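Local coordinates for transcription initiation factor tfiid subunit 72/90-100 KDA (Encephalitozoon cuniculi, PDB 2J4B), which forms part of TFIID and SAGA as the TAF5 subunit, this piece being its N-terminal NTD2 domain, and probably contributes to regulated transcription by RNA polymerase, at residues 20-24 against 25-29; 105-108 against 109-113. One frame throughout, in Å; residues are numbered along the deposited sequence.

Contact 1: residues 20-24 against 25-29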
loop_
_atom_site.group_PDB
_atom_site.type_symbol
_atom_site.label_atom_id
_atom_site.label_comp_id
_atom_site.label_asym_id
_atom_site.label_seq_id
_atom_site.Cartn_x
_atom_site.Cartn_y
_atom_site.Cartn_z
ATOM N N GLU A 20 -9.371 -0.213 -10.295
ATOM C CA GLU A 20 -10.415 0.722 -10.669
ATOM C C GLU A 20 -11.241 0.216 -11.862
ATOM O O GLU A 20 -12.367 0.654 -12.072
ATOM C CB GLU A 20 -9.800 2.096 -10.963
ATOM C CG GLU A 20 -9.186 2.773 -9.728
ATOM C CD GLU A 20 -8.497 4.100 -10.062
ATOM O OE1 GLU A 20 -8.134 4.293 -11.245
ATOM O OE2 GLU A 20 -8.321 4.943 -9.142
ATOM N N ASP A 21 -10.672 -0.727 -12.611
ATOM C CA ASP A 21 -11.338 -1.359 -13.750
ATOM C C ASP A 21 -12.058 -2.669 -13.415
ATOM O O ASP A 21 -12.882 -3.129 -14.196
ATOM C CB ASP A 21 -10.329 -1.636 -14.866
ATOM C CG ASP A 21 -10.170 -0.473 -15.804
ATOM O OD1 ASP A 21 -11.201 0.145 -16.164
ATOM O OD2 ASP A 21 -9.017 -0.163 -16.179
ATOM N N SER A 22 -11.746 -3.284 -12.281
ATOM C CA SER A 22 -12.429 -4.520 -11.904
ATOM C C SER A 22 -13.927 -4.278 -11.694
ATOM O O SER A 22 -14.376 -3.128 -11.605
ATOM C CB SER A 22 -11.814 -5.134 -10.642
ATOM O OG SER A 22 -11.975 -4.285 -9.519
ATOM N N LEU A 23 -14.688 -5.371 -11.624
ATOM C CA LEU A 23 -16.113 -5.310 -11.280
ATOM C C LEU A 23 -16.343 -4.740 -9.882
ATOM O O LEU A 23 -15.608 -5.039 -8.953
ATOM C CB LEU A 23 -16.752 -6.698 -11.367
ATOM C CG LEU A 23 -17.337 -7.109 -12.717
ATOM C CD1 LEU A 23 -17.852 -8.537 -12.627
ATOM C CD2 LEU A 23 -18.437 -6.150 -13.144
ATOM N N ASP A 24 -17.393 -3.938 -9.744
ATOM C CA ASP A 24 -17.682 -3.243 -8.493
ATOM C C ASP A 24 -17.795 -4.218 -7.314
ATOM O O ASP A 24 -17.502 -3.853 -6.160
ATOM C CB ASP A 24 -18.958 -2.414 -8.641
ATOM C CG ASP A 24 -18.830 -1.317 -9.708
ATOM O OD1 ASP A 24 -17.962 -0.409 -9.573
ATOM O OD2 ASP A 24 -19.614 -1.352 -10.684
ATOM N N LEU A 25 -18.187 -5.458 -7.617
ATOM C CA LEU A 25 -18.299 -6.527 -6.630
ATOM C C LEU A 25 -16.983 -6.825 -5.931
ATOM O O LEU A 25 -16.973 -7.283 -4.793
ATOM C CB LEU A 25 -18.784 -7.811 -7.312
ATOM C CG LEU A 25 -18.997 -9.047 -6.424
ATOM C CD1 LEU A 25 -20.070 -8.787 -5.348
ATOM C CD2 LEU A 25 -19.369 -10.257 -7.277
ATOM N N PHE A 26 -15.872 -6.603 -6.624
ATOM C CA PHE A 26 -14.553 -6.879 -6.070
ATOM C C PHE A 26 -13.828 -5.609 -5.635
ATOM O O PHE A 26 -12.943 -5.660 -4.770
ATOM C CB PHE A 26 -13.691 -7.610 -7.094
ATOM C CG PHE A 26 -14.333 -8.849 -7.661
ATOM C CD1 PHE A 26 -14.842 -9.829 -6.824
ATOM C CD2 PHE A 26 -14.402 -9.041 -9.034
ATOM C CE1 PHE A 26 -15.423 -10.952 -7.347
ATOM C CE2 PHE A 26 -14.976 -10.164 -9.558
ATOM C CZ PHE A 26 -15.487 -11.122 -8.725
ATOM N N LYS A 27 -14.191 -4.475 -6.226
ATOM C CA LYS A 27 -13.498 -3.212 -5.940
ATOM C C LYS A 27 -13.463 -2.887 -4.438
ATOM O O LYS A 27 -12.505 -2.309 -3.938
ATOM C CB LYS A 27 -14.167 -2.068 -6.697
ATOM C CG LYS A 27 -13.267 -0.889 -6.949
ATOM C CD LYS A 27 -14.018 0.213 -7.649
ATOM C CE LYS A 27 -14.367 -0.157 -9.061
ATOM N NZ LYS A 27 -15.555 0.610 -9.532
ATOM N N ASN A 28 -14.539 -3.258 -3.757
ATOM C CA ASN A 28 -14.726 -3.079 -2.322
ATOM C C ASN A 28 -13.620 -3.759 -1.526
ATOM O O ASN A 28 -13.075 -3.195 -0.575
ATOM C CB ASN A 28 -16.054 -3.750 -1.956
ATOM C CG ASN A 28 -16.791 -3.066 -0.839
ATOM O OD1 ASN A 28 -17.557 -3.717 -0.121
ATOM N ND2 ASN A 28 -16.616 -1.762 -0.702
ATOM N N ASP A 29 -13.313 -4.995 -1.901
ATOM C CA ASP A 29 -12.303 -5.768 -1.214
ATOM C C ASP A 29 -10.895 -5.428 -1.675
ATOM O O ASP A 29 -9.944 -5.761 -0.998
ATOM C CB ASP A 29 -12.519 -7.263 -1.449
ATOM C CG ASP A 29 -13.634 -7.818 -0.640
ATOM O OD1 ASP A 29 -14.138 -7.101 0.270
ATOM O OD2 ASP A 29 -14.007 -8.977 -0.929
#
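F26 N donates to L23 O at 2.8 Å, from above the carbonyl plane, and so bonds back across a corner of the chain. This is a helix-loop-helix corner of the NTD2 domain: helix 8-21 ends, S22 and L23 bridge, and the chain coils again as helix 24-30. The F26 ring lies obliquely to L23, with CD2 4.1 Å from L23 CB. F26 also packs on Y105 and L109 of helix 104-116. K27 makes two bonds back. Its N gives L23 O a second bond, 3.1 Å long and in the carbonyl plane, so one carbonyl holds two N-H groups of the new turn. Its side chain makes the other bond. CG is anti to the backbone N (chi1 -156°), and a bend at chi3 (-69°) brings the chain alongside D24, pointing the same way. There K27 NZ meets D24 OD1 at 2.6 Å, nearly along the C-O axis, in a salt bridge at the surface. The same carboxylate oxygen lies 3.6 Å from K27 CE. S22 OG lies near the K27 backbone, 4.0 Å from K27 N, but its hydrogen bond goes to I19 O. Further along, D29 OD2 accepts from G103 N, which ties helix 24-30 to the end of strand 98-103. Back at the corner, K27 CE passes 3.7 Å from E20 O, the backbone carbonyl oxygen near the end of helix 8-21.

Contact 2: residues 105-108 against 109-113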
loop_
_atom_site.group_PDB
_atom_site.type_symbol
_atom_site.label_atom_id
_atom_site.label_comp_id
_atom_site.label_asym_id
_atom_site.label_seq_id
_atom_site.Cartn_x
_atom_site.Cartn_y
_atom_site.Cartn_z
ATOM N N TYR A 105 -12.660 -14.791 -4.138
ATOM C CA TYR A 105 -12.504 -14.456 -5.550
ATOM C C TYR A 105 -11.613 -13.211 -5.791
ATOM O O TYR A 105 -10.687 -13.258 -6.584
ATOM C CB TYR A 105 -13.871 -14.263 -6.193
ATOM C CG TYR A 105 -14.758 -15.473 -6.078
ATOM C CD1 TYR A 105 -14.367 -16.692 -6.609
ATOM C CD2 TYR A 105 -15.986 -15.405 -5.421
ATOM C CE1 TYR A 105 -15.166 -17.806 -6.492
ATOM C CE2 TYR A 105 -16.796 -16.517 -5.311
ATOM C CZ TYR A 105 -16.374 -17.715 -5.846
ATOM O OH TYR A 105 -17.164 -18.846 -5.741
ATOM N N ALA A 106 -11.917 -12.102 -5.120
ATOM C CA ALA A 106 -11.086 -10.893 -5.180
ATOM C C ALA A 106 -9.627 -11.216 -4.880
ATOM O O ALA A 106 -8.711 -10.771 -5.595
ATOM C CB ALA A 106 -11.599 -9.847 -4.195
ATOM N N PHE A 107 -9.415 -11.983 -3.814
ATOM C CA PHE A 107 -8.086 -12.462 -3.485
ATOM C C PHE A 107 -7.457 -13.170 -4.692
ATOM O O PHE A 107 -6.361 -12.818 -5.121
ATOM C CB PHE A 107 -8.140 -13.420 -2.287
ATOM C CG PHE A 107 -6.794 -13.900 -1.823
ATOM C CD1 PHE A 107 -5.888 -13.019 -1.241
ATOM C CD2 PHE A 107 -6.440 -15.237 -1.942
ATOM C CE1 PHE A 107 -4.655 -13.467 -0.781
ATOM C CE2 PHE A 107 -5.222 -15.692 -1.497
ATOM C CZ PHE A 107 -4.322 -14.814 -0.922
ATOM N N ASP A 108 -8.146 -14.166 -5.233
ATOM C CA ASP A 108 -7.585 -14.945 -6.330
ATOM C C ASP A 108 -7.275 -14.060 -7.558
ATOM O O ASP A 108 -6.168 -14.100 -8.114
ATOM C CB ASP A 108 -8.492 -16.115 -6.683
ATOM C CG ASP A 108 -7.750 -17.214 -7.405
ATOM O OD1 ASP A 108 -7.192 -16.948 -8.488
ATOM O OD2 ASP A 108 -7.693 -18.349 -6.892
ATOM N N LEU A 109 -8.226 -13.236 -7.964
ATOM C CA LEU A 109 -7.958 -12.280 -9.029
ATOM C C LEU A 109 -6.716 -11.445 -8.711
ATOM O O LEU A 109 -5.863 -11.244 -9.586
ATOM C CB LEU A 109 -9.182 -11.389 -9.286
ATOM C CG LEU A 109 -10.313 -12.144 -10.000
ATOM C CD1 LEU A 109 -11.648 -11.410 -9.876
ATOM C CD2 LEU A 109 -9.971 -12.418 -11.477
ATOM N N LEU A 110 -6.610 -10.982 -7.462
ATOM C CA LEU A 110 -5.519 -10.084 -7.039
ATOM C C LEU A 110 -4.142 -10.716 -7.152
ATOM O O LEU A 110 -3.203 -10.059 -7.576
ATOM C CB LEU A 110 -5.727 -9.604 -5.595
ATOM C CG LEU A 110 -4.573 -8.810 -4.942
ATOM C CD1 LEU A 110 -4.383 -7.414 -5.610
ATOM C CD2 LEU A 110 -4.786 -8.678 -3.463
ATOM N N ILE A 111 -4.016 -11.985 -6.780
ATOM C CA ILE A 111 -2.701 -12.647 -6.767
ATOM C C ILE A 111 -2.318 -13.098 -8.167
ATOM O O ILE A 111 -1.152 -13.040 -8.544
ATOM C CB ILE A 111 -2.640 -13.869 -5.800
ATOM C CG1 ILE A 111 -3.145 -13.501 -4.402
ATOM C CG2 ILE A 111 -1.212 -14.370 -5.694
ATOM C CD1 ILE A 111 -2.247 -12.580 -3.669
ATOM N N ASN A 112 -3.311 -13.546 -8.928
ATOM C CA ASN A 112 -3.132 -13.835 -10.344
ATOM C C ASN A 112 -2.575 -12.605 -11.044
ATOM O O ASN A 112 -1.614 -12.681 -11.801
ATOM C CB ASN A 112 -4.465 -14.246 -10.995
ATOM C CG ASN A 112 -4.971 -15.609 -10.529
ATOM O OD1 ASN A 112 -4.241 -16.392 -9.935
ATOM N ND2 ASN A 112 -6.233 -15.892 -10.803
ATOM N N PHE A 113 -3.167 -11.451 -10.778
ATOM C CA PHE A 113 -2.701 -10.206 -11.408
ATOM C C PHE A 113 -1.252 -9.861 -11.040
ATOM O O PHE A 113 -0.441 -9.529 -11.905
ATOM C CB PHE A 113 -3.617 -9.033 -11.035
ATOM C CG PHE A 113 -3.144 -7.741 -11.569
ATOM C CD1 PHE A 113 -3.232 -7.472 -12.924
ATOM C CD2 PHE A 113 -2.559 -6.812 -10.746
ATOM C CE1 PHE A 113 -2.767 -6.296 -13.427
ATOM C CE2 PHE A 113 -2.079 -5.630 -11.259
ATOM C CZ PHE A 113 -2.193 -5.368 -12.583
#
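F107 and I111, one helical turn apart, make the apolar contact. The CG1 methylene of I111 sits over one face of the F107 ring, 4.0 Å from its centroid and 14° off the ring normal. This is a CH-pi contact, displaced toward the rim. I111 CD1 extends the touch, 3.9 Å from F107 CE1. The ring reaches this place because F107 CG is anti to its backbone N (chi1 -176°). All these residues belong to helix 104-116 of the NTD2 domain, an amphipathic helix packed on the N-terminal helices. A106 and L110 are buried on the inner side. L110 meets L15 and L30, and F113 stacks its ring with W18. Backbone bonds of the regular i to i+4 kind run through both segments. L109 N reaches Y105 O at 2.8 Å, and I111 N reaches F107 O at 3.0 Å. L110 N and N112 N do the same with A106 O and D108 O. The L109 side chain lies against the same carbonyl that its N bonds, with CB 3.6 Å from Y105 O. One polar side-chain pair lies on the exposed side. N112 ND2 donates to D108 OD1 at 2.7 Å, but the bond is bent and weak. The carboxylate and amide planes are turned 73° against each other.

Both contacts are local. Contact 1 goes round the corner between helices 8-21 and 24-30, and contact 2 runs along helix 104-116. They touch through F26 and D29: F26 CE2 packs on L109 CD1 at 3.6 Å, and D29 lies against A106. Contact 1 is a surface contact with no buried residue among those that touch. Contact 2 is partly buried, since A106 packs on helix 24-30 and L110 on both helices. Contact 1 thus links two helices at the surface by charge and a shared carbonyl, whereas contact 2 has one helix with a buried apolar face and a polar outer face. The centres of contacts 1 and 2 are about 11 Å apart.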